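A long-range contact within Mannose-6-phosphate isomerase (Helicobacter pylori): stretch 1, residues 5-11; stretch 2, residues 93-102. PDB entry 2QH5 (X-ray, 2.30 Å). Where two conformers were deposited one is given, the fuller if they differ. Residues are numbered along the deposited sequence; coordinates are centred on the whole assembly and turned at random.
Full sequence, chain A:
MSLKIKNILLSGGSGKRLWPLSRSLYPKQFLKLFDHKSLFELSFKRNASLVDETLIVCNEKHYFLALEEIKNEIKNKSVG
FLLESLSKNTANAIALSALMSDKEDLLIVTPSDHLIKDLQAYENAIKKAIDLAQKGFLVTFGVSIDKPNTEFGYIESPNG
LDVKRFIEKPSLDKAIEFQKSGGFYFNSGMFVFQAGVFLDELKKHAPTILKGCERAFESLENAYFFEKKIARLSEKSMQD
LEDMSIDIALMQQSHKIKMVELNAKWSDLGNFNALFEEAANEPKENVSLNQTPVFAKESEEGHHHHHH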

# COMPACT_ATOMS: atom_id res chain seq x y z
N ILE A 5 7.58 -10.17 8.47
CA ILE A 5 7.02 -9.56 7.27
C ILE A 5 5.53 -9.24 7.45
O ILE A 5 4.71 -10.13 7.72
CB ILE A 5 7.22 -10.42 6.00
CG1 ILE A 5 8.68 -10.90 5.88
CG2 ILE A 5 6.84 -9.64 4.76
CD1 ILE A 5 8.92 -11.85 4.72
N LYS A 6 5.18 -7.96 7.28
CA LYS A 6 3.84 -7.48 7.50
C LYS A 6 3.14 -7.11 6.21
O LYS A 6 3.70 -6.43 5.36
CB LYS A 6 3.88 -6.23 8.37
CG LYS A 6 3.70 -6.43 9.84
CD LYS A 6 3.36 -5.09 10.45
CE LYS A 6 3.10 -5.18 11.93
NZ LYS A 6 2.82 -3.83 12.48
N ASN A 7 1.89 -7.56 6.08
CA ASN A 7 1.03 -7.09 5.01
C ASN A 7 0.26 -5.87 5.51
O ASN A 7 -0.44 -5.96 6.52
CB ASN A 7 0.06 -8.18 4.57
CG ASN A 7 -0.88 -7.72 3.46
OD1 ASN A 7 -2.03 -8.16 3.39
ND2 ASN A 7 -0.40 -6.83 2.59
N ILE A 8 0.42 -4.74 4.83
CA ILE A 8 -0.39 -3.56 5.12
C ILE A 8 -1.48 -3.46 4.07
O ILE A 8 -1.24 -3.01 2.95
CB ILE A 8 0.43 -2.26 5.12
CG1 ILE A 8 1.69 -2.40 6.00
CG2 ILE A 8 -0.46 -1.10 5.56
CD1 ILE A 8 1.42 -2.70 7.46
N LEU A 9 -2.67 -3.90 4.46
CA LEU A 9 -3.80 -4.03 3.54
C LEU A 9 -4.61 -2.74 3.58
O LEU A 9 -5.38 -2.52 4.51
CB LEU A 9 -4.65 -5.25 3.94
CG LEU A 9 -5.25 -6.19 2.90
CD1 LEU A 9 -6.24 -7.11 3.58
CD2 LEU A 9 -5.92 -5.45 1.74
N LEU A 10 -4.42 -1.88 2.59
CA LEU A 10 -5.09 -0.58 2.58
C LEU A 10 -6.50 -0.67 2.01
O LEU A 10 -6.67 -0.89 0.81
CB LEU A 10 -4.28 0.43 1.75
CG LEU A 10 -2.84 0.74 2.15
CD1 LEU A 10 -2.20 1.54 1.04
CD2 LEU A 10 -2.78 1.51 3.45
N SER A 11 -7.50 -0.48 2.88
CA SER A 11 -8.90 -0.50 2.47
C SER A 11 -9.59 0.86 2.61
O SER A 11 -10.53 1.16 1.89
CB SER A 11 -9.66 -1.55 3.27
OG SER A 11 -8.98 -2.79 3.21
N ALA A 93 -1.58 6.85 5.91
CA ALA A 93 -1.96 5.50 6.31
C ALA A 93 -0.73 4.60 6.38
O ALA A 93 -0.62 3.77 7.28
CB ALA A 93 -2.97 4.92 5.35
N ILE A 94 0.20 4.80 5.44
CA ILE A 94 1.44 4.04 5.39
C ILE A 94 2.40 4.44 6.52
O ILE A 94 2.90 3.57 7.23
CB ILE A 94 2.12 4.10 4.01
CG1 ILE A 94 1.19 3.50 2.95
CG2 ILE A 94 3.42 3.31 4.01
CD1 ILE A 94 1.56 3.85 1.53
N ALA A 95 2.62 5.74 6.70
CA ALA A 95 3.47 6.22 7.80
C ALA A 95 2.99 5.76 9.17
O ALA A 95 3.81 5.40 10.02
CB ALA A 95 3.60 7.72 7.77
N LEU A 96 1.67 5.76 9.38
CA LEU A 96 1.08 5.30 10.63
C LEU A 96 1.35 3.81 10.85
O LEU A 96 1.82 3.41 11.91
CB LEU A 96 -0.42 5.65 10.72
CG LEU A 96 -0.75 7.15 10.90
CD1 LEU A 96 -2.21 7.50 10.63
CD2 LEU A 96 -0.33 7.70 12.27
N SER A 97 1.08 3.01 9.82
CA SER A 97 1.38 1.56 9.80
C SER A 97 2.84 1.21 10.09
O SER A 97 3.12 0.23 10.78
CB SER A 97 1.01 0.96 8.44
OG SER A 97 -0.29 1.34 8.06
N ALA A 98 3.75 2.01 9.54
CA ALA A 98 5.18 1.86 9.78
C ALA A 98 5.53 2.20 11.23
O ALA A 98 6.38 1.54 11.83
CB ALA A 98 5.97 2.72 8.82
N LEU A 99 4.88 3.21 11.80
CA LEU A 99 5.08 3.58 13.20
C LEU A 99 4.51 2.53 14.16
O LEU A 99 4.97 2.41 15.28
CB LEU A 99 4.50 4.97 13.51
CG LEU A 99 5.08 6.23 12.84
CD1 LEU A 99 4.15 7.39 13.08
CD2 LEU A 99 6.51 6.60 13.27
N MET A 100 3.51 1.77 13.69
CA MET A 100 2.97 0.64 14.44
C MET A 100 3.82 -0.62 14.25
O MET A 100 3.41 -1.71 14.65
CB MET A 100 1.53 0.33 14.02
CG MET A 100 0.49 1.29 14.54
SD MET A 100 -1.13 1.12 13.74
CE MET A 100 -1.26 2.80 13.16
N SER A 101 5.00 -0.48 13.64
CA SER A 101 5.85 -1.63 13.33
C SER A 101 7.24 -1.53 13.95
O SER A 101 7.66 -0.46 14.40
CB SER A 101 5.97 -1.80 11.82
OG SER A 101 4.72 -2.13 11.26
N ASP A 102 7.95 -2.65 13.97
CA ASP A 102 9.37 -2.64 14.31
C ASP A 102 10.11 -2.06 13.11
O ASP A 102 9.85 -2.46 11.97
CB ASP A 102 9.89 -4.05 14.59
CG ASP A 102 9.56 -4.54 15.99
OD1 ASP A 102 9.31 -3.69 16.89
OD2 ASP A 102 9.57 -5.77 16.21

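Strand 5-10 packs against the last turns of the helix that runs through residues 93-99. The two axes approach to 10.1 Å, and their N-to-C directions differ by 150°, so the chains run roughly antiparallel. The register follows from this: the CA atoms of Lys 6 and Ser 101 lie 8.5 Å apart, those of Ile 8 and Ser 97 7.2 Å, and those of Leu 10 and Ala 93 7.8 Å. Strand alternation selects the contributors. Lys 6, Ile 8 and Leu 10 point CA-to-CB toward the helix, while Ile 5, Asn 7 and Leu 9 make no contact with it. Together the stretches bury 282 Å², both sides summed.

The polar end is built around Lys 6. Its chi2, chi3 and chi4 are all t (-163°, 178°, 178°), so the chain is nearly fully extended from CA to NZ; chi1, at -95°, lies between wells. This reach brings Lys 6 NZ to the residues just beyond the helix, where it donates a hydrogen bond to Ser 101 OG at 2.8 Å and a weak one to Met 100 O at 3.1 Å. Met 100 is the first residue to leave helical phi/psi, and its side chain plays little part: its end leads away from the strand, and it is the backbone O that meets the lysine. Ser 101, with chi1 m (-65°), uses its hydroxyl twice, accepting from Lys 6 NZ while OG donates to Ser 97 O at 2.9 Å. The lysine is thereby tied to the last helical turn through a serine that is itself anchored there.

In the middle, Ile 8 meets Ser 97, with Ile 8 CG2 3.5 Å from Ser 97 OG. This is a packing contact, since a methyl group offers the hydroxyl no hydrogen bond. Ser 97 adopts chi1 m (-50°), which folds OG back to donate to Ala 93 O at 2.6 Å, an acceptor that also receives Ser 97 N at 3.1 Å. With its hydroxyl so engaged, the small serine can sit buried beneath the isoleucine. With chi1 and chi2 both m (-50°, -60°), Ile 8 places CD1 as well as CG2 on Ser 97: Ile 8 CD1 and Ile 8 CG2 each lie 3.8 Å from Ser 97 CB.

Leu 10 closes the other end in the common m,t conformation (-59°, 169°). Leu 10 CD2 lies 3.9 Å from Ala 93 CB, and both of its methyls lie near Ile 94 CG1, Leu 10 CD1 at 4.4 Å and Leu 10 CD2 at 4.5 Å. Ala 93 points toward the strand and presents only a methyl, which leaves room for the leucine; Ile 94 points sideways and contributes its flank.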